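Side-chain contacts in Pre-mRNA-splicing factor SAD1 (Saccharomyces cerevisiae, PDB 4MSX), which promotes assembly of newly made U4 snRNA into the U4/U6 snRNP and is required for pre-mRNA splicing: residues L95-Y100 against F111-D116; Q102-K107 against K129-P134; K73-S78 against L239-L244. One frame throughout, in Å; residues are numbered along the deposited sequence.

How the contacts relate
Contacts 1 and 2 lie within the ZnF-UBP domain, centres about 9 Å apart, their segments interleaving along the chain: 95-100, 102-107, 111-116, 129-134. Contact 1 joins the loop after strand 91-94 to helix 109-116 through zinc; contact 2 joins the loop entering that helix to strand 130-132 of the five-stranded antiparallel sheet also holding strands 91-94 and 100-102. They touch where Phe-111 packs on 102-107. Contact 3, centred about 18 Å and about 23 Å from contacts 1 and 2, ties 73-78, before all four in the predicted zinc-finger region, to 239-244, after them in the USP-like domain, and probably bears on how the domains sit together. The Tyr-100 hydroxyl, hydrogen-bonded to Asp-75 O, connects it to contact 1.

Contact 1 of 3, residues L95-Y100 against F111-D116; sequences LVCGHY and FIHSID. With ZN (zinc ion), chain B.
Cys-97 holds SG between its backbone N and carbonyl carbon (chi1 69°), while His-113 swings its ring out from the helix with CG anti to the backbone N (chi1 -178°), and the two side chains converge on one zinc ion. Cys-97 binds through SG, 2.4 Å from zinc, and His-113 through NE2, 2.0 Å from zinc. The two ligand atoms themselves, Cys-97 SG and His-113 NE2, are 3.6 Å apart, with the sulfur set obliquely to the ring. Contact between the segments is thus made almost wholly through the metal and buries little surface.

Cys-94 and His-119 complete the site, giving the Cys2His2 set of what is classed as a degenerate UBP-type zinc finger: a CxxC pair at the end of strand 91-94 and in the loop that follows, one histidine from helix 109-116 and one from just beyond it. The metal therefore fastens the helix to the loop that leads into strand 100-102.

A second shell steadies both ligands. Backbone N of His-99 points at Cys-97 SG in a weak but nearly straight bond of 3.7 Å (168°), which probably takes up some of the negative charge on the sulfur. The loop can turn back in this way through Gly-98, whose positive phi would press a side chain against the preceding carbonyl. On the helix side, the ring of Tyr-101 stacks on that of His-113, and Phe-122 of strand 121-124 also touches it. One residue along, Ser-114 OG turns back to Phe-111 O at 2.7 Å, meeting a lone pair in the carbonyl plane.

Contact 2 of 3, residues Q102-K107 against K129-P134; sequences QGRHEK and KFYMLP
Arg-104 lays its guanidinium flat over one face of the Tyr-131 ring, the planes 23° apart and the centres 4.0 Å apart. CG of the arginine sits between the backbone N and the carbonyl carbon (chi1 55°), and from there the chain runs extended to NE, carrying CD and then the guanidinium across the ring at about a right angle to the tyrosine side chain. Arg-104 CZ comes closest, 3.3 Å from Tyr-131 CE1, which lies over the centre of the guanidinium. Nearer the ring's CB end, Arg-104 CD makes a CH-pi contact 4.0 Å from the Tyr-131 centroid.

At the root of the arginine, CB rests on both methyls of Leu-133, 4.0 Å from CD1, so loop 102-107 is packed on strand 130-132 and the residue after it in the zinc-finger sheet. Arg-104 O, 3.9 Å from Leu-133 CD2, is buried here with no polar partner in the model.

Outside the two segments, Arg-104 NE bonds to Asn-136 OD1 and NH1 to Tyr-92 OH. These N-H groups are spent on hydrogen bonds while a face is left for the ring, a division that probably limits the guanidinium's rotation and adds cation-pi attraction to the stacking.

Contact 3 of 3, residues K73-S78 against L239-L244; sequences KLDFDS and LFKHHL
Lys-241 NZ and Asp-75 OD2 form a salt bridge of 2.6 Å across the interface, the ammonium approaching from above the carboxylate plane, 71° out of it. The lysine chain runs extended until a bend at its last torsion (chi4 -59°) tips NZ toward the aspartate. Beside it, the ring edge of Phe-240 meets Leu-74, with CD2 3.9 Å from Leu-74 O near the ring plane. Farther along, Asp-77 OD2 packs against Leu-244, 3.5 Å from its CA.

Two waters thicken this layer. One donates to Leu-74 O at 2.7 Å and accepts from Lys-241 NZ at 2.6 Å; the other donates to His-243 O and, at 3.3 Å, to Asp-77 OD2, with only a weak link to the lysine.

The other oxygen of Asp-75 does a separate job: OD1 takes the backbone N of Asp-77 at 2.7 Å, closing an Asx turn that holds the carboxylate in place. An alanine at Asp-75 is likely to leave Lys-241 without its direct salt-bridge partner, Asp-77 being the nearest remaining carboxylate of this contact but not touching, and to release the turn that shapes 75-77. Asp-77 is in turn gripped by Lys-233 at OD1 and by the backbone N of Ser-245 at OD2, while Phe-240 and Leu-74 both rest on helix 146-155.

Loop 73-78 lies in the predicted zinc-finger region and 239-244 in the USP-like domain, consistent with an interdomain contact. Its chemistry is mixed, apolar side chains packing at both ends with salt bridge and waters between, so polar pairings probably help set the orientation alongside the apolar packing.

Contact 1 of 3, residues L95-Y100 against F111-D116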
loop_
_atom_site.group_PDB
_atom_site.type_symbol
_atom_site.label_atom_id
_atom_site.label_comp_id
_atom_site.label_asym_id
_atom_site.label_seq_id
_atom_site.Cartn_x
_atom_site.Cartn_y
_atom_site.Cartn_z
ATOM N N LEU A 95 7.276 24.061 -13.570
ATOM C CA LEU A 95 6.187 23.334 -14.247
ATOM C C LEU A 95 6.482 23.233 -15.711
ATOM O O LEU A 95 5.717 22.612 -16.440
ATOM C CB LEU A 95 4.794 23.971 -14.000
ATOM C CG LEU A 95 4.446 24.081 -12.509
ATOM C CD1 LEU A 95 3.036 24.742 -12.288
ATOM C CD2 LEU A 95 4.412 22.661 -11.854
ATOM N N VAL A 96 7.638 23.780 -16.133
ATOM C CA VAL A 96 8.106 23.526 -17.498
ATOM C C VAL A 96 9.008 22.291 -17.625
ATOM O O VAL A 96 8.803 21.445 -18.525
ATOM C CB VAL A 96 8.902 24.788 -18.050
ATOM C CG1 VAL A 96 9.376 24.512 -19.452
ATOM C CG2 VAL A 96 8.017 26.046 -17.927
ATOM N N CYS A 97 10.016 22.169 -16.755
ATOM C CA CYS A 97 10.959 21.048 -16.876
ATOM C C CYS A 97 10.770 20.027 -15.744
ATOM O O CYS A 97 11.300 18.927 -15.816
ATOM C CB CYS A 97 12.449 21.546 -16.898
ATOM S SG CYS A 97 13.015 22.223 -15.348
ATOM N N GLY A 98 10.035 20.390 -14.691
ATOM C CA GLY A 98 9.715 19.419 -13.647
ATOM C C GLY A 98 10.775 19.253 -12.570
ATOM O O GLY A 98 10.566 18.493 -11.641
ATOM N N HIS A 99 11.910 19.963 -12.659
ATOM C CA HIS A 99 12.874 19.905 -11.578
ATOM C C HIS A 99 12.443 20.740 -10.403
ATOM O O HIS A 99 11.616 21.655 -10.535
ATOM C CB HIS A 99 14.271 20.327 -12.097
ATOM C CG HIS A 99 14.841 19.348 -13.077
ATOM N ND1 HIS A 99 15.385 18.144 -12.687
ATOM C CD2 HIS A 99 14.873 19.349 -14.429
ATOM C CE1 HIS A 99 15.761 17.459 -13.755
ATOM N NE2 HIS A 99 15.464 18.169 -14.825
ATOM N N TYR A 100 12.991 20.421 -9.230
ATOM C CA TYR A 100 12.608 21.148 -8.032
ATOM C C TYR A 100 13.687 22.177 -7.661
ATOM O O TYR A 100 14.895 21.850 -7.704
ATOM C CB TYR A 100 12.536 20.194 -6.867
ATOM C CG TYR A 100 11.451 19.122 -6.984
ATOM C CD1 TYR A 100 10.473 19.155 -8.000
ATOM C CD2 TYR A 100 11.387 18.107 -6.044
ATOM C CE1 TYR A 100 9.439 18.144 -8.064
ATOM C CE2 TYR A 100 10.364 17.120 -6.092
ATOM C CZ TYR A 100 9.417 17.134 -7.097
ATOM O OH TYR A 100 8.458 16.118 -7.107
ATOM N N PHE A 111 14.318 31.344 -8.566
ATOM C CA PHE A 111 14.314 32.697 -9.219
ATOM C C PHE A 111 15.409 32.702 -10.318
ATOM O O PHE A 111 15.147 32.994 -11.494
ATOM C CB PHE A 111 14.515 33.729 -8.153
ATOM C CG PHE A 111 14.089 35.132 -8.568
ATOM C CD1 PHE A 111 14.935 35.916 -9.316
ATOM C CD2 PHE A 111 12.842 35.638 -8.198
ATOM C CE1 PHE A 111 14.554 37.241 -9.699
ATOM C CE2 PHE A 111 12.446 36.929 -8.578
ATOM C CZ PHE A 111 13.325 37.735 -9.332
ATOM N N ILE A 112 16.632 32.286 -9.974
ATOM C CA ILE A 112 17.677 32.151 -10.987
ATOM C C ILE A 112 17.328 31.217 -12.117
ATOM O O ILE A 112 17.591 31.508 -13.285
ATOM C CB ILE A 112 19.030 31.706 -10.351
ATOM C CG1 ILE A 112 19.531 32.783 -9.398
ATOM C CG2 ILE A 112 20.033 31.319 -11.396
ATOM C CD1 ILE A 112 20.783 32.332 -8.618
ATOM N N HIS A 113 16.749 30.057 -11.794
ATOM C CA HIS A 113 16.326 29.138 -12.835
ATOM C C HIS A 113 15.359 29.861 -13.774
ATOM O O HIS A 113 15.371 29.615 -14.978
ATOM C CB HIS A 113 15.514 27.983 -12.180
ATOM C CG HIS A 113 15.046 26.931 -13.143
ATOM N ND1 HIS A 113 15.893 26.026 -13.745
ATOM C CD2 HIS A 113 13.792 26.586 -13.529
ATOM C CE1 HIS A 113 15.190 25.212 -14.517
ATOM N NE2 HIS A 113 13.911 25.527 -14.392
ATOM N N SER A 114 14.495 30.687 -13.214
ATOM C CA SER A 114 13.384 31.207 -14.027
ATOM C C SER A 114 13.968 32.141 -15.092
ATOM O O SER A 114 13.554 32.114 -16.230
ATOM C CB SER A 114 12.350 31.918 -13.188
ATOM O OG SER A 114 12.729 33.193 -12.713
ATOM N N ILE A 115 14.967 32.932 -14.715
ATOM C CA ILE A 115 15.605 33.862 -15.682
ATOM C C ILE A 115 16.504 33.116 -16.650
ATOM O O ILE A 115 16.309 33.170 -17.856
ATOM C CB ILE A 115 16.346 34.975 -14.955
ATOM C CG1 ILE A 115 15.312 35.799 -14.191
ATOM C CG2 ILE A 115 17.142 35.860 -16.001
ATOM C CD1 ILE A 115 15.849 36.727 -13.069
ATOM N N ASP A 116 17.447 32.338 -16.124
ATOM C CA ASP A 116 18.410 31.647 -16.956
ATOM C C ASP A 116 17.906 30.529 -17.802
ATOM O O ASP A 116 18.474 30.290 -18.851
ATOM C CB ASP A 116 19.570 31.127 -16.096
ATOM C CG ASP A 116 20.406 32.279 -15.537
ATOM O OD1 ASP A 116 20.164 33.403 -15.973
ATOM O OD2 ASP A 116 21.267 32.089 -14.671
HETATM ZN ZN ZN B . 12.456 24.555 -15.448
#

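Contact 2 of 3, residues Q102-K107 against K129-P134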
loop_
_atom_site.group_PDB
_atom_site.type_symbol
_atom_site.label_atom_id
_atom_site.label_comp_id
_atom_site.label_asym_id
_atom_site.label_seq_id
_atom_site.Cartn_x
_atom_site.Cartn_y
_atom_site.Cartn_z
ATOM N N GLN A 102 14.615 25.406 -4.634
ATOM C CA GLN A 102 14.240 26.253 -3.504
ATOM C C GLN A 102 13.899 27.674 -4.018
ATOM O O GLN A 102 14.629 28.168 -4.845
ATOM C CB GLN A 102 15.437 26.357 -2.545
ATOM C CG GLN A 102 15.135 27.252 -1.336
ATOM C CD GLN A 102 16.193 27.113 -0.260
ATOM O OE1 GLN A 102 15.987 26.426 0.751
ATOM N NE2 GLN A 102 17.348 27.724 -0.486
ATOM N N GLY A 103 12.846 28.319 -3.515
ATOM C CA GLY A 103 12.440 29.633 -3.990
ATOM C C GLY A 103 12.025 30.520 -2.832
ATOM O O GLY A 103 12.172 30.110 -1.677
ATOM N N ARG A 104 11.485 31.715 -3.107
ATOM C CA ARG A 104 11.319 32.226 -4.465
ATOM C C ARG A 104 11.878 33.666 -4.581
ATOM O O ARG A 104 11.685 34.318 -5.601
ATOM C CB ARG A 104 9.848 32.227 -4.872
ATOM C CG ARG A 104 8.925 32.967 -3.927
ATOM C CD ARG A 104 7.478 32.971 -4.486
ATOM N NE ARG A 104 6.600 33.913 -3.787
ATOM C CZ ARG A 104 6.029 33.674 -2.607
ATOM N NH1 ARG A 104 6.234 32.520 -1.975
ATOM N NH2 ARG A 104 5.257 34.598 -2.049
ATOM N N HIS A 105 12.579 34.120 -3.545
ATOM C CA HIS A 105 13.235 35.444 -3.528
ATOM C C HIS A 105 14.370 35.559 -4.562
ATOM O O HIS A 105 14.890 34.537 -5.068
ATOM C CB HIS A 105 13.807 35.702 -2.126
ATOM C CG HIS A 105 14.784 34.657 -1.678
ATOM N ND1 HIS A 105 16.126 34.703 -1.997
ATOM C CD2 HIS A 105 14.607 33.514 -0.967
ATOM C CE1 HIS A 105 16.739 33.646 -1.485
ATOM N NE2 HIS A 105 15.837 32.905 -0.860
ATOM N N GLU A 106 14.795 36.790 -4.881
ATOM C CA GLU A 106 15.922 36.930 -5.797
ATOM C C GLU A 106 17.099 36.272 -5.192
ATOM O O GLU A 106 17.222 36.241 -3.969
ATOM C CB GLU A 106 16.319 38.430 -5.999
ATOM C CG GLU A 106 15.198 39.356 -6.272
ATOM C CD GLU A 106 15.664 40.844 -6.496
ATOM O OE1 GLU A 106 16.833 41.134 -6.928
ATOM O OE2 GLU A 106 14.816 41.721 -6.239
ATOM N N LYS A 107 17.994 35.757 -6.033
ATOM C CA LYS A 107 19.130 34.972 -5.576
ATOM C C LYS A 107 18.788 33.487 -5.220
ATOM O O LYS A 107 19.701 32.646 -5.187
ATOM C CB LYS A 107 19.859 35.655 -4.423
ATOM C CG LYS A 107 20.404 37.049 -4.828
ATOM C CD LYS A 107 21.747 37.346 -4.160
ATOM C CE LYS A 107 22.331 38.660 -4.674
ATOM N NZ LYS A 107 21.307 39.763 -4.698
ATOM N N LYS A 129 0.353 26.678 -3.790
ATOM C CA LYS A 129 0.025 27.877 -4.578
ATOM C C LYS A 129 0.988 28.022 -5.775
ATOM O O LYS A 129 2.145 27.629 -5.682
ATOM C CB LYS A 129 0.140 29.104 -3.682
ATOM C CG LYS A 129 -0.981 29.225 -2.661
ATOM C CD LYS A 129 -0.550 30.126 -1.515
ATOM C CE LYS A 129 -1.665 30.328 -0.501
ATOM N NZ LYS A 129 -1.085 30.953 0.724
ATOM N N PHE A 130 0.480 28.540 -6.887
ATOM C CA PHE A 130 1.233 28.689 -8.114
ATOM C C PHE A 130 1.796 30.109 -8.231
ATOM O O PHE A 130 1.112 31.099 -7.869
ATOM C CB PHE A 130 0.313 28.498 -9.294
ATOM C CG PHE A 130 -0.212 27.091 -9.440
ATOM C CD1 PHE A 130 -1.388 26.696 -8.796
ATOM C CD2 PHE A 130 0.498 26.148 -10.206
ATOM C CE1 PHE A 130 -1.869 25.392 -8.956
ATOM C CE2 PHE A 130 0.003 24.830 -10.360
ATOM C CZ PHE A 130 -1.172 24.475 -9.736
ATOM N N TYR A 131 2.995 30.212 -8.791
ATOM C CA TYR A 131 3.680 31.511 -8.882
ATOM C C TYR A 131 4.283 31.681 -10.242
ATOM O O TYR A 131 4.753 30.713 -10.873
ATOM C CB TYR A 131 4.783 31.614 -7.840
ATOM C CG TYR A 131 4.258 31.696 -6.455
ATOM C CD1 TYR A 131 3.969 32.927 -5.860
ATOM C CD2 TYR A 131 3.962 30.535 -5.738
ATOM C CE1 TYR A 131 3.439 33.000 -4.574
ATOM C CE2 TYR A 131 3.451 30.602 -4.459
ATOM C CZ TYR A 131 3.174 31.827 -3.883
ATOM O OH TYR A 131 2.649 31.870 -2.614
ATOM N N MET A 132 4.326 32.942 -10.672
ATOM C CA MET A 132 5.071 33.333 -11.841
ATOM C C MET A 132 6.392 33.918 -11.347
ATOM O O MET A 132 6.413 34.723 -10.402
ATOM C CB MET A 132 4.313 34.427 -12.607
ATOM C CG MET A 132 3.086 33.942 -13.331
ATOM S SD MET A 132 3.517 32.765 -14.638
ATOM C CE MET A 132 1.954 32.708 -15.544
ATOM N N LEU A 133 7.476 33.491 -11.964
ATOM C CA LEU A 133 8.820 34.035 -11.652
ATOM C C LEU A 133 9.497 34.390 -12.966
ATOM O O LEU A 133 9.418 33.639 -13.950
ATOM C CB LEU A 133 9.677 33.025 -10.847
ATOM C CG LEU A 133 9.203 32.593 -9.445
ATOM C CD1 LEU A 133 10.143 31.517 -8.811
ATOM C CD2 LEU A 133 9.117 33.786 -8.516
ATOM N N PRO A 134 10.232 35.538 -13.009
ATOM C CA PRO A 134 10.646 36.430 -11.915
ATOM C C PRO A 134 9.615 37.484 -11.485
ATOM O O PRO A 134 9.951 38.235 -10.564
ATOM C CB PRO A 134 11.919 37.137 -12.463
ATOM C CG PRO A 134 11.779 37.117 -13.957
ATOM C CD PRO A 134 10.896 35.848 -14.296
#

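Contact 3 of 3, residues K73-S78 against L239-L244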
loop_
_atom_site.group_PDB
_atom_site.type_symbol
_atom_site.label_atom_id
_atom_site.label_comp_id
_atom_site.label_asym_id
_atom_site.label_seq_id
_atom_site.Cartn_x
_atom_site.Cartn_y
_atom_site.Cartn_z
ATOM N N LYS A 73 6.192 16.146 -17.772
ATOM C CA LYS A 73 7.481 16.170 -17.096
ATOM C C LYS A 73 7.273 16.227 -15.591
ATOM O O LYS A 73 8.226 16.246 -14.840
ATOM C CB LYS A 73 8.307 17.384 -17.584
ATOM C CG LYS A 73 8.881 17.086 -18.978
ATOM C CD LYS A 73 9.880 18.135 -19.422
ATOM C CE LYS A 73 10.231 17.960 -20.891
ATOM N NZ LYS A 73 10.503 16.531 -21.226
ATOM N N LEU A 74 6.021 16.292 -15.140
ATOM C CA LEU A 74 5.776 16.578 -13.720
ATOM C C LEU A 74 5.590 15.266 -12.926
ATOM O O LEU A 74 4.623 14.521 -13.163
ATOM C CB LEU A 74 4.519 17.430 -13.562
ATOM C CG LEU A 74 4.601 18.702 -14.431
ATOM C CD1 LEU A 74 3.350 19.519 -14.176
ATOM C CD2 LEU A 74 5.913 19.477 -14.049
ATOM N N ASP A 75 6.459 15.028 -11.959
ATOM C CA ASP A 75 6.329 13.820 -11.070
ATOM C C ASP A 75 6.408 14.321 -9.641
ATOM O O ASP A 75 7.378 14.990 -9.255
ATOM C CB ASP A 75 7.465 12.822 -11.336
ATOM C CG ASP A 75 7.293 11.501 -10.549
ATOM O OD1 ASP A 75 6.945 11.543 -9.346
ATOM O OD2 ASP A 75 7.476 10.412 -11.149
ATOM N N PHE A 76 5.349 14.113 -8.874
ATOM C CA PHE A 76 5.322 14.603 -7.500
ATOM C C PHE A 76 5.602 13.492 -6.444
ATOM O O PHE A 76 5.415 13.681 -5.251
ATOM C CB PHE A 76 3.964 15.234 -7.265
ATOM C CG PHE A 76 3.762 16.480 -8.108
ATOM C CD1 PHE A 76 4.539 17.609 -7.858
ATOM C CD2 PHE A 76 2.850 16.490 -9.155
ATOM C CE1 PHE A 76 4.367 18.789 -8.639
ATOM C CE2 PHE A 76 2.666 17.636 -9.957
ATOM C CZ PHE A 76 3.417 18.794 -9.687
ATOM N N ASP A 77 6.070 12.359 -6.909
ATOM C CA ASP A 77 6.435 11.292 -5.995
ATOM C C ASP A 77 7.896 11.407 -5.505
ATOM O O ASP A 77 8.336 10.613 -4.684
ATOM C CB ASP A 77 6.263 9.939 -6.701
ATOM C CG ASP A 77 4.834 9.653 -7.051
ATOM O OD1 ASP A 77 3.963 10.389 -6.563
ATOM O OD2 ASP A 77 4.582 8.730 -7.850
ATOM N N SER A 78 8.648 12.364 -6.022
ATOM C CA SER A 78 10.074 12.455 -5.708
ATOM C C SER A 78 10.305 13.102 -4.342
ATOM O O SER A 78 9.418 13.775 -3.792
ATOM C CB SER A 78 10.791 13.274 -6.794
ATOM O OG SER A 78 10.748 12.581 -8.040
ATOM N N LEU A 239 -4.210 10.174 -12.769
ATOM C CA LEU A 239 -2.745 10.099 -12.736
ATOM C C LEU A 239 -2.135 10.537 -14.069
ATOM O O LEU A 239 -2.630 10.166 -15.114
ATOM C CB LEU A 239 -2.330 8.631 -12.495
ATOM C CG LEU A 239 -2.649 8.105 -11.088
ATOM C CD1 LEU A 239 -2.345 6.586 -10.999
ATOM C CD2 LEU A 239 -1.830 8.877 -10.050
ATOM N N PHE A 240 -0.989 11.218 -14.041
ATOM C CA PHE A 240 -0.311 11.534 -15.300
ATOM C C PHE A 240 0.299 10.298 -15.923
ATOM O O PHE A 240 0.284 10.139 -17.138
ATOM C CB PHE A 240 0.740 12.618 -15.058
ATOM C CG PHE A 240 0.131 13.991 -14.771
ATOM C CD1 PHE A 240 -1.245 14.201 -14.870
ATOM C CD2 PHE A 240 0.952 15.067 -14.394
ATOM C CE1 PHE A 240 -1.815 15.468 -14.594
ATOM C CE2 PHE A 240 0.400 16.335 -14.117
ATOM C CZ PHE A 240 -0.970 16.544 -14.216
ATOM N N LYS A 241 0.824 9.407 -15.081
ATOM C CA LYS A 241 1.259 8.106 -15.559
ATOM C C LYS A 241 0.710 7.034 -14.607
ATOM O O LYS A 241 0.620 7.252 -13.405
ATOM C CB LYS A 241 2.787 8.013 -15.641
ATOM C CG LYS A 241 3.492 8.320 -14.347
ATOM C CD LYS A 241 5.020 8.525 -14.616
ATOM C CE LYS A 241 5.808 8.726 -13.316
ATOM N NZ LYS A 241 5.324 9.927 -12.533
ATOM N N HIS A 242 0.386 5.882 -15.163
ATOM C CA HIS A 242 -0.438 4.926 -14.452
ATOM C C HIS A 242 0.339 4.040 -13.428
ATOM O O HIS A 242 0.003 2.869 -13.242
ATOM C CB HIS A 242 -1.183 4.034 -15.466
ATOM C CG HIS A 242 -0.283 3.105 -16.209
ATOM N ND1 HIS A 242 1.042 3.402 -16.462
ATOM C CD2 HIS A 242 -0.495 1.873 -16.730
ATOM C CE1 HIS A 242 1.600 2.400 -17.121
ATOM N NE2 HIS A 242 0.688 1.460 -17.292
ATOM N N HIS A 243 1.326 4.607 -12.753
ATOM C CA HIS A 243 2.093 3.908 -11.698
ATOM C C HIS A 243 2.724 4.916 -10.764
ATOM O O HIS A 243 2.787 6.110 -11.076
ATOM C CB HIS A 243 3.193 2.999 -12.269
ATOM C CG HIS A 243 4.027 3.637 -13.330
ATOM N ND1 HIS A 243 5.122 4.426 -13.046
ATOM C CD2 HIS A 243 3.951 3.570 -14.678
ATOM C CE1 HIS A 243 5.679 4.826 -14.176
ATOM N NE2 HIS A 243 4.982 4.329 -15.179
ATOM N N LEU A 244 3.104 4.476 -9.582
ATOM C CA LEU A 244 3.555 5.414 -8.577
ATOM C C LEU A 244 4.960 5.043 -8.154
ATOM O O LEU A 244 5.368 3.906 -8.361
ATOM C CB LEU A 244 2.663 5.352 -7.337
ATOM C CG LEU A 244 1.216 5.758 -7.616
ATOM C CD1 LEU A 244 0.433 5.487 -6.341
ATOM C CD2 LEU A 244 1.218 7.271 -8.028
HETATM O O HOH W 1 4.329 11.932 -13.780
HETATM O O HOH W 2 2.774 8.902 -10.577
#